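Local atomic coordinates of probable acrylyl-CoA reductase AcuI (Escherichia coli, PDB entry 1O89), a protein that probably catalyses the NADPH-dependent reduction of acrylyl-CoA to propanoyl-CoA, working as a homodimer of the zinc-containing alcohol dehydrogenase family. Residues L25-Q30 and M80-D85; S44-G49 and A120-V125; T52-W57 and T89-E94; A67-G72 and F327-I332. All blocks are in the same frame, centred on the assembly; numbering follows the deposited sequence.

Contact 1 (L25-Q30 and M80-D85)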
loop_
_atom_site.group_PDB
_atom_site.type_symbol
_atom_site.label_atom_id
_atom_site.label_comp_id
_atom_site.label_asym_id
_atom_site.label_seq_id
_atom_site.Cartn_x
_atom_site.Cartn_y
_atom_site.Cartn_z
ATOM N N LEU A 25 14.664 25.854 -26.339
ATOM C CA LEU A 25 14.199 24.802 -27.229
ATOM C C LEU A 25 12.673 24.758 -27.132
ATOM O O LEU A 25 12.132 24.444 -26.082
ATOM C CB LEU A 25 14.801 23.445 -26.867
ATOM C CG LEU A 25 14.485 22.329 -27.882
ATOM C CD1 LEU A 25 15.424 22.400 -29.061
ATOM C CD2 LEU A 25 14.548 20.951 -27.232
ATOM N N LEU A 26 12.011 25.104 -28.233
ATOM C CA LEU A 26 10.556 25.155 -28.328
ATOM C C LEU A 26 10.020 23.996 -29.179
ATOM O O LEU A 26 10.481 23.756 -30.291
ATOM C CB LEU A 26 10.114 26.499 -28.935
ATOM C CG LEU A 26 8.649 26.928 -28.752
ATOM C CD1 LEU A 26 8.372 27.290 -27.307
ATOM C CD2 LEU A 26 8.281 28.105 -29.665
ATOM N N LEU A 27 9.047 23.278 -28.628
ATOM C CA LEU A 27 8.360 22.215 -29.339
ATOM C C LEU A 27 7.064 22.774 -29.897
ATOM O O LEU A 27 6.304 23.406 -29.179
ATOM C CB LEU A 27 8.066 21.043 -28.401
ATOM C CG LEU A 27 9.275 20.424 -27.694
ATOM C CD1 LEU A 27 8.894 19.113 -26.989
ATOM C CD2 LEU A 27 10.427 20.210 -28.671
ATOM N N GLU A 28 6.838 22.556 -31.184
ATOM C CA GLU A 28 5.619 22.994 -31.863
ATOM C C GLU A 28 5.039 21.815 -32.633
ATOM O O GLU A 28 5.790 20.975 -33.126
ATOM C CB GLU A 28 5.941 24.129 -32.836
ATOM C CG GLU A 28 6.310 25.437 -32.160
ATOM C CD GLU A 28 6.837 26.484 -33.126
ATOM O OE1 GLU A 28 7.958 26.318 -33.664
ATOM O OE2 GLU A 28 6.128 27.484 -33.345
ATOM N N GLN A 29 3.715 21.738 -32.733
ATOM C CA GLN A 29 3.079 20.720 -33.564
ATOM C C GLN A 29 2.710 21.364 -34.894
ATOM O O GLN A 29 1.724 22.105 -34.969
ATOM C CB GLN A 29 1.830 20.134 -32.885
ATOM C CG GLN A 29 2.064 18.785 -32.201
ATOM C CD GLN A 29 0.775 18.032 -31.872
ATOM O OE1 GLN A 29 0.792 17.087 -31.077
ATOM N NE2 GLN A 29 -0.330 18.441 -32.476
ATOM N N GLN A 30 3.509 21.088 -35.930
ATOM C CA GLN A 30 3.299 21.654 -37.269
ATOM C C GLN A 30 3.126 20.551 -38.312
ATOM O O GLN A 30 3.959 19.636 -38.409
ATOM C CB GLN A 30 4.469 22.565 -37.647
ATOM N N MET A 80 5.550 24.334 -26.521
ATOM C CA MET A 80 5.990 23.914 -25.184
ATOM C C MET A 80 7.491 23.899 -25.071
ATOM O O MET A 80 8.160 23.415 -25.967
ATOM C CB MET A 80 5.451 22.507 -24.886
ATOM C CG MET A 80 5.851 21.923 -23.536
ATOM S SD MET A 80 5.406 22.958 -22.139
ATOM C CE MET A 80 3.758 23.319 -22.520
ATOM N N ILE A 81 8.015 24.418 -23.965
ATOM C CA ILE A 81 9.428 24.266 -23.628
ATOM C C ILE A 81 9.567 23.065 -22.677
ATOM O O ILE A 81 9.044 23.106 -21.566
ATOM C CB ILE A 81 9.973 25.510 -22.944
ATOM C CG1 ILE A 81 9.980 26.702 -23.905
ATOM C CG2 ILE A 81 11.387 25.253 -22.436
ATOM C CD1 ILE A 81 10.328 28.017 -23.231
ATOM N N PRO A 82 10.262 22.012 -23.099
ATOM C CA PRO A 82 10.424 20.817 -22.273
ATOM C C PRO A 82 11.479 21.017 -21.182
ATOM O O PRO A 82 12.019 22.110 -21.013
ATOM C CB PRO A 82 10.865 19.759 -23.276
ATOM C CG PRO A 82 11.583 20.521 -24.337
ATOM C CD PRO A 82 10.987 21.899 -24.372
ATOM N N GLY A 83 11.755 19.956 -20.441
ATOM C CA GLY A 83 12.697 19.983 -19.321
ATOM C C GLY A 83 11.944 19.926 -18.006
ATOM O O GLY A 83 11.582 20.965 -17.461
ATOM N N ILE A 84 11.696 18.717 -17.501
ATOM C CA ILE A 84 10.983 18.570 -16.238
ATOM C C ILE A 84 11.819 18.950 -15.035
ATOM O O ILE A 84 11.267 19.176 -13.965
ATOM C CB ILE A 84 10.391 17.138 -16.050
ATOM C CG1 ILE A 84 11.489 16.064 -15.978
ATOM C CG2 ILE A 84 9.391 16.832 -17.168
ATOM C CD1 ILE A 84 10.939 14.654 -15.735
ATOM N N ASP A 85 13.137 18.999 -15.201
ATOM C CA ASP A 85 14.047 19.430 -14.139
ATOM C C ASP A 85 14.825 20.673 -14.565
ATOM O O ASP A 85 15.225 20.787 -15.721
ATOM C CB ASP A 85 15.119 18.371 -13.877
ATOM C CG ASP A 85 14.567 17.023 -13.515
ATOM O OD1 ASP A 85 13.363 16.880 -13.169
ATOM O OD2 ASP A 85 15.320 16.024 -13.549
#

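Contact 2 (S44-G49 and A120-V125)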
loop_
_atom_site.group_PDB
_atom_site.type_symbol
_atom_site.label_atom_id
_atom_site.label_comp_id
_atom_site.label_asym_id
_atom_site.label_seq_id
_atom_site.Cartn_x
_atom_site.Cartn_y
_atom_site.Cartn_z
ATOM N N SER A 44 7.888 38.404 -22.165
ATOM C CA SER A 44 6.455 38.529 -21.938
ATOM C C SER A 44 5.676 37.239 -22.213
ATOM O O SER A 44 4.556 37.085 -21.740
ATOM C CB SER A 44 5.881 39.684 -22.770
ATOM O OG SER A 44 6.053 39.468 -24.158
ATOM N N ARG A 45 6.270 36.319 -22.965
ATOM C CA ARG A 45 5.595 35.088 -23.364
ATOM C C ARG A 45 5.695 33.996 -22.302
ATOM O O ARG A 45 4.993 32.996 -22.389
ATOM C CB ARG A 45 6.139 34.588 -24.711
ATOM C CG ARG A 45 5.519 35.302 -25.930
ATOM C CD ARG A 45 5.883 34.678 -27.283
ATOM N NE ARG A 45 5.227 33.384 -27.513
ATOM C CZ ARG A 45 5.653 32.443 -28.362
ATOM N NH1 ARG A 45 6.753 32.618 -29.092
ATOM N NH2 ARG A 45 4.978 31.305 -28.483
ATOM N N LEU A 46 6.565 34.188 -21.307
ATOM C CA LEU A 46 6.718 33.234 -20.215
ATOM C C LEU A 46 5.380 33.030 -19.514
ATOM O O LEU A 46 4.593 33.960 -19.447
ATOM C CB LEU A 46 7.765 33.724 -19.210
ATOM C CG LEU A 46 9.236 33.610 -19.640
ATOM C CD1 LEU A 46 10.140 34.214 -18.576
ATOM C CD2 LEU A 46 9.651 32.179 -19.929
ATOM N N PRO A 47 5.113 31.830 -18.999
ATOM C CA PRO A 47 3.834 31.545 -18.332
ATOM C C PRO A 47 3.743 32.240 -16.980
ATOM O O PRO A 47 4.768 32.691 -16.461
ATOM C CB PRO A 47 3.874 30.026 -18.137
ATOM C CG PRO A 47 5.301 29.731 -18.004
ATOM C CD PRO A 47 6.001 30.654 -18.975
ATOM N N GLU A 48 2.527 32.315 -16.437
ATOM C CA GLU A 48 2.274 32.971 -15.155
ATOM C C GLU A 48 3.078 32.301 -14.033
ATOM O O GLU A 48 3.224 31.078 -13.997
ATOM C CB GLU A 48 0.775 32.960 -14.816
ATOM C CG GLU A 48 -0.043 33.945 -15.640
ATOM C CD GLU A 48 -1.484 34.093 -15.164
ATOM O OE1 GLU A 48 -1.717 34.179 -13.928
ATOM O OE2 GLU A 48 -2.394 34.149 -16.034
ATOM N N GLY A 49 3.608 33.130 -13.139
ATOM C CA GLY A 49 4.411 32.689 -12.006
ATOM C C GLY A 49 4.999 33.886 -11.269
ATOM O O GLY A 49 5.188 34.958 -11.858
ATOM N N ALA A 120 15.595 26.242 -21.435
ATOM C CA ALA A 120 15.436 27.650 -21.744
ATOM C C ALA A 120 16.296 28.450 -20.773
ATOM O O ALA A 120 16.585 27.971 -19.680
ATOM C CB ALA A 120 13.991 28.051 -21.610
ATOM N N GLU A 121 16.691 29.658 -21.162
ATOM C CA GLU A 121 17.516 30.508 -20.297
ATOM C C GLU A 121 16.723 31.032 -19.109
ATOM O O GLU A 121 17.305 31.415 -18.096
ATOM C CB GLU A 121 18.102 31.686 -21.074
ATOM C CG GLU A 121 19.116 31.249 -22.117
ATOM C CD GLU A 121 19.673 32.392 -22.938
ATOM O OE1 GLU A 121 19.018 33.453 -23.055
ATOM O OE2 GLU A 121 20.776 32.216 -23.477
ATOM N N GLN A 122 15.402 31.062 -19.238
ATOM C CA GLN A 122 14.554 31.489 -18.140
ATOM C C GLN A 122 13.329 30.611 -18.019
ATOM O O GLN A 122 12.795 30.150 -19.025
ATOM C CB GLN A 122 14.103 32.930 -18.348
ATOM C CG GLN A 122 15.219 33.935 -18.636
ATOM C CD GLN A 122 14.684 35.343 -18.685
ATOM O OE1 GLN A 122 13.679 35.634 -18.051
ATOM N NE2 GLN A 122 15.348 36.225 -19.443
ATOM N N ALA A 123 12.897 30.388 -16.782
ATOM C CA ALA A 123 11.638 29.722 -16.481
ATOM C C ALA A 123 10.874 30.543 -15.440
ATOM O O ALA A 123 11.473 31.094 -14.525
ATOM C CB ALA A 123 11.901 28.340 -15.962
ATOM N N ARG A 124 9.563 30.673 -15.615
ATOM C CA ARG A 124 8.702 31.356 -14.647
ATOM C C ARG A 124 7.762 30.316 -14.034
ATOM O O ARG A 124 7.027 29.627 -14.742
ATOM C CB ARG A 124 7.909 32.490 -15.308
ATOM C CG ARG A 124 7.236 33.440 -14.306
ATOM C CD ARG A 124 6.660 34.744 -14.885
ATOM N NE ARG A 124 7.668 35.554 -15.570
ATOM C CZ ARG A 124 7.409 36.527 -16.453
ATOM N NH1 ARG A 124 6.156 36.836 -16.793
ATOM N NH2 ARG A 124 8.422 37.202 -17.002
ATOM N N VAL A 125 7.831 30.201 -12.716
ATOM C CA VAL A 125 7.109 29.193 -11.967
ATOM C C VAL A 125 6.530 29.759 -10.676
ATOM O O VAL A 125 6.865 30.869 -10.261
ATOM C CB VAL A 125 8.042 28.023 -11.610
ATOM C CG1 VAL A 125 8.525 27.306 -12.893
ATOM C CG2 VAL A 125 9.235 28.495 -10.768
#

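Contact 3 (T52-W57 and T89-E94)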
loop_
_atom_site.group_PDB
_atom_site.type_symbol
_atom_site.label_atom_id
_atom_site.label_comp_id
_atom_site.label_asym_id
_atom_site.label_seq_id
_atom_site.Cartn_x
_atom_site.Cartn_y
_atom_site.Cartn_z
ATOM N N THR A 52 10.878 34.112 -11.312
ATOM C CA THR A 52 11.623 33.866 -12.537
ATOM C C THR A 52 13.038 33.397 -12.193
ATOM O O THR A 52 13.705 33.996 -11.354
ATOM C CB THR A 52 11.645 35.129 -13.403
ATOM O OG1 THR A 52 10.303 35.522 -13.685
ATOM C CG2 THR A 52 12.235 34.855 -14.785
ATOM N N VAL A 53 13.470 32.315 -12.837
ATOM C CA VAL A 53 14.776 31.706 -12.593
ATOM C C VAL A 53 15.632 31.747 -13.874
ATOM O O VAL A 53 15.163 31.396 -14.966
ATOM C CB VAL A 53 14.624 30.234 -12.134
ATOM C CG1 VAL A 53 15.981 29.613 -11.826
ATOM C CG2 VAL A 53 13.700 30.134 -10.923
ATOM N N ASP A 54 16.866 32.236 -13.719
ATOM C CA ASP A 54 17.937 32.101 -14.714
ATOM C C ASP A 54 18.483 30.680 -14.663
ATOM O O ASP A 54 19.203 30.312 -13.738
ATOM C CB ASP A 54 19.087 33.071 -14.423
ATOM C CG ASP A 54 18.727 34.515 -14.708
ATOM O OD1 ASP A 54 18.031 34.779 -15.709
ATOM O OD2 ASP A 54 19.090 35.453 -13.979
ATOM N N VAL A 55 18.111 29.878 -15.647
ATOM C CA VAL A 55 18.463 28.472 -15.667
ATOM C C VAL A 55 19.918 28.338 -16.080
ATOM O O VAL A 55 20.399 28.988 -17.023
ATOM C CB VAL A 55 17.525 27.692 -16.612
ATOM C CG1 VAL A 55 17.865 26.199 -16.643
ATOM C CG2 VAL A 55 16.095 27.889 -16.180
ATOM N N HIS A 56 20.646 27.545 -15.316
ATOM C CA HIS A 56 22.048 27.302 -15.601
ATOM C C HIS A 56 22.216 25.875 -16.122
ATOM O O HIS A 56 23.005 25.640 -17.029
ATOM C CB HIS A 56 22.872 27.506 -14.333
ATOM C CG HIS A 56 22.881 28.916 -13.833
ATOM N ND1 HIS A 56 22.962 30.009 -14.673
ATOM C CD2 HIS A 56 22.869 29.414 -12.572
ATOM C CE1 HIS A 56 22.987 31.117 -13.953
ATOM N NE2 HIS A 56 22.931 30.784 -12.674
ATOM N N TRP A 57 21.487 24.935 -15.517
ATOM C CA TRP A 57 21.502 23.517 -15.905
ATOM C C TRP A 57 20.096 22.944 -15.970
ATOM O O TRP A 57 19.253 23.228 -15.112
ATOM C CB TRP A 57 22.316 22.667 -14.907
ATOM C CG TRP A 57 23.793 22.939 -14.885
ATOM C CD1 TRP A 57 24.463 23.739 -14.002
ATOM C CD2 TRP A 57 24.792 22.410 -15.777
ATOM N NE1 TRP A 57 25.805 23.749 -14.295
ATOM C CE2 TRP A 57 26.041 22.932 -15.369
ATOM C CE3 TRP A 57 24.760 21.533 -16.871
ATOM C CZ2 TRP A 57 27.243 22.632 -16.026
ATOM C CZ3 TRP A 57 25.963 21.225 -17.523
ATOM C CH2 TRP A 57 27.185 21.778 -17.097
ATOM N N THR A 89 19.649 30.180 -10.862
ATOM C CA THR A 89 19.667 31.371 -10.014
ATOM C C THR A 89 18.360 32.149 -10.159
ATOM O O THR A 89 17.907 32.383 -11.273
ATOM C CB THR A 89 20.808 32.268 -10.478
ATOM O OG1 THR A 89 22.049 31.731 -10.017
ATOM C CG2 THR A 89 20.729 33.623 -9.850
ATOM N N VAL A 90 17.798 32.599 -9.040
ATOM C CA VAL A 90 16.593 33.419 -9.056
ATOM C C VAL A 90 16.903 34.784 -9.679
ATOM O O VAL A 90 17.792 35.490 -9.228
ATOM C CB VAL A 90 16.018 33.610 -7.621
ATOM C CG1 VAL A 90 14.880 34.624 -7.612
ATOM C CG2 VAL A 90 15.540 32.273 -7.051
ATOM N N ARG A 91 16.172 35.132 -10.734
ATOM C CA ARG A 91 16.278 36.439 -11.384
ATOM C C ARG A 91 15.402 37.465 -10.665
ATOM O O ARG A 91 15.907 38.461 -10.147
ATOM C CB ARG A 91 15.871 36.332 -12.864
ATOM C CG ARG A 91 15.696 37.682 -13.575
ATOM C CD ARG A 91 15.336 37.578 -15.050
ATOM N NE ARG A 91 16.534 37.318 -15.841
ATOM C CZ ARG A 91 16.878 37.947 -16.960
ATOM N NH1 ARG A 91 16.139 38.927 -17.473
ATOM N NH2 ARG A 91 18.004 37.590 -17.566
ATOM N N THR A 92 14.092 37.233 -10.660
ATOM C CA THR A 92 13.154 38.104 -9.945
ATOM C C THR A 92 12.199 37.273 -9.121
ATOM O O THR A 92 11.935 36.126 -9.453
ATOM C CB THR A 92 12.333 38.971 -10.923
ATOM O OG1 THR A 92 13.114 39.301 -12.073
ATOM C CG2 THR A 92 12.016 40.320 -10.315
ATOM N N SER A 93 11.661 37.871 -8.063
ATOM C CA SER A 93 10.718 37.182 -7.190
ATOM C C SER A 93 9.747 38.135 -6.494
ATOM O O SER A 93 10.163 39.130 -5.920
ATOM C CB SER A 93 11.479 36.374 -6.136
ATOM O OG SER A 93 10.588 35.623 -5.328
ATOM N N GLU A 94 8.454 37.831 -6.579
ATOM C CA GLU A 94 7.435 38.441 -5.724
ATOM C C GLU A 94 7.131 37.537 -4.523
ATOM O O GLU A 94 6.478 37.967 -3.582
ATOM C CB GLU A 94 6.139 38.694 -6.502
ATOM C CG GLU A 94 6.248 39.694 -7.652
ATOM C CD GLU A 94 5.534 39.216 -8.909
ATOM O OE1 GLU A 94 4.337 39.527 -9.090
ATOM O OE2 GLU A 94 6.176 38.510 -9.714
#

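Contact 4 (A67-G72 and F327-I332)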
loop_
_atom_site.group_PDB
_atom_site.type_symbol
_atom_site.label_atom_id
_atom_site.label_comp_id
_atom_site.label_asym_id
_atom_site.label_seq_id
_atom_site.Cartn_x
_atom_site.Cartn_y
_atom_site.Cartn_z
ATOM N N ALA A 67 9.153 13.754 -25.654
ATOM C CA ALA A 67 8.582 15.062 -25.996
ATOM C C ALA A 67 9.261 15.701 -27.205
ATOM O O ALA A 67 8.597 16.172 -28.129
ATOM C CB ALA A 67 8.696 15.993 -24.801
ATOM N N ILE A 68 10.587 15.700 -27.198
ATOM C CA ILE A 68 11.365 16.382 -28.221
ATOM C C ILE A 68 11.252 15.671 -29.564
ATOM O O ILE A 68 11.111 16.322 -30.603
ATOM C CB ILE A 68 12.846 16.533 -27.766
ATOM C CG1 ILE A 68 12.937 17.592 -26.655
ATOM C CG2 ILE A 68 13.749 16.904 -28.950
ATOM C CD1 ILE A 68 14.202 17.519 -25.800
ATOM N N THR A 69 11.291 14.343 -29.534
ATOM C CA THR A 69 11.267 13.529 -30.762
ATOM C C THR A 69 9.878 13.432 -31.402
ATOM O O THR A 69 9.752 13.022 -32.562
ATOM C CB THR A 69 11.784 12.099 -30.477
ATOM O OG1 THR A 69 11.078 11.526 -29.363
ATOM C CG2 THR A 69 13.246 12.122 -30.039
ATOM N N GLY A 70 8.848 13.795 -30.638
ATOM C CA GLY A 70 7.468 13.699 -31.082
ATOM C C GLY A 70 6.819 12.358 -30.811
ATOM O O GLY A 70 5.664 12.152 -31.177
ATOM N N LYS A 71 7.553 11.443 -30.181
ATOM C CA LYS A 71 7.007 10.140 -29.805
ATOM C C LYS A 71 6.353 10.293 -28.427
ATOM O O LYS A 71 6.369 11.377 -27.848
ATOM C CB LYS A 71 8.105 9.060 -29.811
ATOM C CG LYS A 71 9.087 9.163 -30.999
ATOM C CD LYS A 71 9.163 7.889 -31.831
ATOM C CE LYS A 71 9.659 8.179 -33.242
ATOM N NZ LYS A 71 10.479 7.063 -33.776
ATOM N N GLY A 72 5.745 9.226 -27.917
ATOM C CA GLY A 72 5.007 9.309 -26.665
ATOM C C GLY A 72 3.811 10.257 -26.743
ATOM O O GLY A 72 3.300 10.543 -27.833
ATOM N N PHE A 327 20.411 14.487 -29.521
ATOM C CA PHE A 327 20.618 13.664 -28.324
ATOM C C PHE A 327 19.327 13.019 -27.829
ATOM O O PHE A 327 19.362 11.956 -27.213
ATOM C CB PHE A 327 21.292 14.466 -27.197
ATOM C CG PHE A 327 22.788 14.395 -27.241
ATOM C CD1 PHE A 327 23.492 15.068 -28.236
ATOM C CD2 PHE A 327 23.489 13.620 -26.326
ATOM C CE1 PHE A 327 24.883 14.983 -28.317
ATOM C CE2 PHE A 327 24.873 13.533 -26.387
ATOM C CZ PHE A 327 25.575 14.218 -27.389
ATOM N N ALA A 328 18.188 13.647 -28.119
ATOM C CA ALA A 328 16.896 13.084 -27.745
ATOM C C ALA A 328 16.641 11.827 -28.558
ATOM O O ALA A 328 16.125 10.841 -28.034
ATOM C CB ALA A 328 15.768 14.097 -27.944
ATOM N N GLU A 329 17.019 11.867 -29.835
ATOM C CA GLU A 329 16.873 10.719 -30.732
ATOM C C GLU A 329 17.744 9.552 -30.277
ATOM O O GLU A 329 17.356 8.394 -30.431
ATOM C CB GLU A 329 17.259 11.080 -32.171
ATOM C CG GLU A 329 16.477 12.231 -32.784
ATOM C CD GLU A 329 16.067 11.969 -34.223
ATOM O OE1 GLU A 329 16.847 11.327 -34.967
ATOM O OE2 GLU A 329 14.964 12.412 -34.613
ATOM N N ALA A 330 18.919 9.868 -29.738
ATOM C CA ALA A 330 19.854 8.862 -29.251
ATOM C C ALA A 330 19.340 8.180 -27.980
ATOM O O ALA A 330 19.471 6.966 -27.833
ATOM C CB ALA A 330 21.222 9.482 -29.012
ATOM N N ILE A 331 18.739 8.955 -27.077
ATOM C CA ILE A 331 18.197 8.421 -25.821
ATOM C C ILE A 331 16.987 7.506 -26.064
ATOM O O ILE A 331 16.732 6.592 -25.276
ATOM C CB ILE A 331 17.809 9.574 -24.846
ATOM C CG1 ILE A 331 19.057 10.326 -24.380
ATOM C CG2 ILE A 331 17.045 9.029 -23.631
ATOM C CD1 ILE A 331 18.773 11.549 -23.548
ATOM N N ILE A 332 16.256 7.753 -27.153
ATOM C CA ILE A 332 15.037 7.001 -27.463
ATOM C C ILE A 332 15.382 5.605 -27.985
ATOM O O ILE A 332 14.838 4.613 -27.498
ATOM C CB ILE A 332 14.101 7.813 -28.441
ATOM C CG1 ILE A 332 12.747 8.097 -27.779
ATOM C CG2 ILE A 332 13.851 7.090 -29.777
ATOM C CD1 ILE A 332 12.816 9.063 -26.627
#

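Contact 1 (L25-Q30 and M80-D85)
Leu27 holds CG anti to its own carbonyl carbon (chi1 -57°), which lays the branch point of the side chain against the ring of Pro82, while Leu26, its CG turned far from the backbone N (chi1 -163°), sends CD1 over to Ile81. Leu27 meets the proline ring at a slant, with Leu27 CG 4.0 Å from Pro82 CD and a methyl resting on the ring's CG. Leu25, two residues earlier in the strand, also reaches the proline, the two side chains crossing at about a right angle with Leu25 CD2 4.2 Å from Pro82 CG. Leu26 CD1 packs 3.8 Å from Ile81 CG1. Beside these apolar pairs lies a single antiparallel bridge, the hydrogen-bonded pair Leu27 and Met80. Leu27 N reaches Met80 O at 2.8 Å, almost straight at 166°, and Met80 N returns to Leu27 O at 2.9 Å. The bridge uses the edge of strand 23-28 that faces away from its hairpin partner, strand 35-40, and so ties the N-terminal hairpin to a loop of the GroES-like domain between helix 62-69 and strand 85-93. The pairing stops after one bridge, consistent with Pro82 having no N-H to give; Pro82 CD instead stands 3.3 Å from Leu25 O. With an alanine here, the ring carbons beside Leu25 and Leu27 would be missing, and a gap would probably open next to both leucines. Ile68 of helix 62-69 packs on Leu25 and on Pro82, and Asp64 OD1 of that helix accepts hydrogen bonds from Gly83 N and Ile84 N.

Contact 2 (S44-G49 and A120-V125)
Leu46 to Gly49 run beside Gln122 to Val125 with end-to-end directions 36° apart, drawing closest at Gly49 and Val125, whose CA atoms are 4.4 Å from each other, yet no hydrogen bond links the two segments. This is a connection of the GroES-like domain lying along a sheet: the 44-49 loop leads from strand 35-40 into strand 51-59, and strand 122-125 is paired with the latter. Arg124 has the largest buried area of any residue here. With CG anti to the backbone N (chi1 -167°) and the chain bent at chi3, its side chain runs alongside the loop carbonyls, so that Pro47 O lies 3.2 Å from Arg124 CD and Gly49 O 3.4 Å from the same carbon. Leu46 lies over one face of the guanidinium, CB 3.9 Å above the plane and over its centre, while Thr52 OG1 is hydrogen-bonded to Arg124 NE. Leu46 also crosses Gln122 at about a right angle. The amide there has its NE2 hydrogen-bonded to Glu43 OE2, but OE1 is buried without a polar partner, next to the Leu46 methyl. Pro47 rests its ring on the strand backbone, CG 3.7 Å from Arg124 O, a carbonyl that is hydrogen-bonded to His115 NE2. Where loop and strand converge a side chain would not fit: a CB on Gly49 would fall only 2.7 Å from Val125 O.

Contact 3 (T52-W57 and T89-E94)
Thr89, Thr52 and Asp54 have the most surface buried where these antiparallel strands meet, all three on one face of the sheet, with Val53 and Val90 paired on the other. Thr89 and Asp54 form a hydrogen-bonded pair, Asp54 N to Thr89 O at 2.7 Å being the shorter of its two bonds. The hydroxyl of Thr89 also meets a ring: its OG1 is hydrogen-bonded to His56 NE2 at 3.0 Å, at the ring edge and near its plane, while Asp54 O sits over one face of the imidazole. Thr52 is paired across a classic beta bulge, in which Arg91 and Thr92 both face it. Thr52 O therefore takes Arg91 N at 2.8 Å and, weakly, Thr92 N at 3.3 Å. The bulge places Arg91 alongside Thr52, where the bend at chi3 (-80°) turns its guanidinium towards Asp54. Arg91 NE meets Asp54 OD1 on the syn side at 3.0 Å in a salt bridge, the two group planes standing 79° apart. A leucine in place of Asp54 would probably leave this end of Arg91 without its counter-charge, held by Glu43 through NH1 but freer to turn at NE. Gln122 of strand 122-125 packs against Thr52, Asp54 and Arg91, and that strand pairs with the other edge of 51-59; farther along, Trp57 leans on helix 139-161 and strand 340-343.

Contact 4 (A67-G72 and F327-I332)
Ile68 and Ala328 make the purely apolar part of this helix-to-helix contact, Ile68 CG2 standing 3.6 Å from Ala328 CB, with Ile68 CB scarcely farther from the same methyl. Thr69 extends that patch with its methyl. Its CG2 lies anti to the carbonyl carbon and OG1 between the backbone N and that carbon (chi1 52°), a rotation that presents the methyl to helix 324-332. There Thr69 CG2 is 3.7 Å from Ala328 C and 4.2 Å from Glu329 CG, so it touches backbone as well as the aliphatic root of an otherwise exposed glutamate. Ile332 and Thr69 slide past one another in opposite directions, in plain packing that brings Ile332 CD1 to 4.1 Å from Thr69 OG1. The two helices come from distant parts of the chain. Helix 62-69 belongs to the GroES-like domain and begins with Tyr62, an NADP(+)-binding residue; helix 324-332 ends just before Asn334, another, and the chain then returns to the catalytic-domain sheet through strand 340-343. Ile332 packs on Tyr62 itself, as well as on Ala65 and Leu66. Polar groups contribute no hydrogen bond from one helix to the other. Thr69 OG1 is instead bonded to the carbonyls of Ala65 and Leu66 in its own helix, which probably helps hold the side chain in this rotation. Beyond Thr69 the helix stops at Gly70, whose phi of 88° suits glycine.

How the contacts relate
Contact 1 is wholly buried, whereas the other three are partly open to solvent. Contacts 2 and 3 reach one sheet, where strands 122-125 and 85-93 flank strand 51-59; the arginine of contact 2 has a leucine over its guanidinium face, that of contact 3 a carboxylate at its edge. Contacts 1 and 4 share a different neighbourhood, since the end of helix 62-69 packs on the residues of contact 1, with Leu27 touching Ala67. Contact 1 combines one backbone bridge with apolar packing, contact 3 is rich in hydrogen bonds, and contacts 2 and 4 have none across their segments. Contact 4 lies closest to an NADP(+)-binding residue, whereas contacts 2 and 3 lie away from the NADP(+)-binding residues.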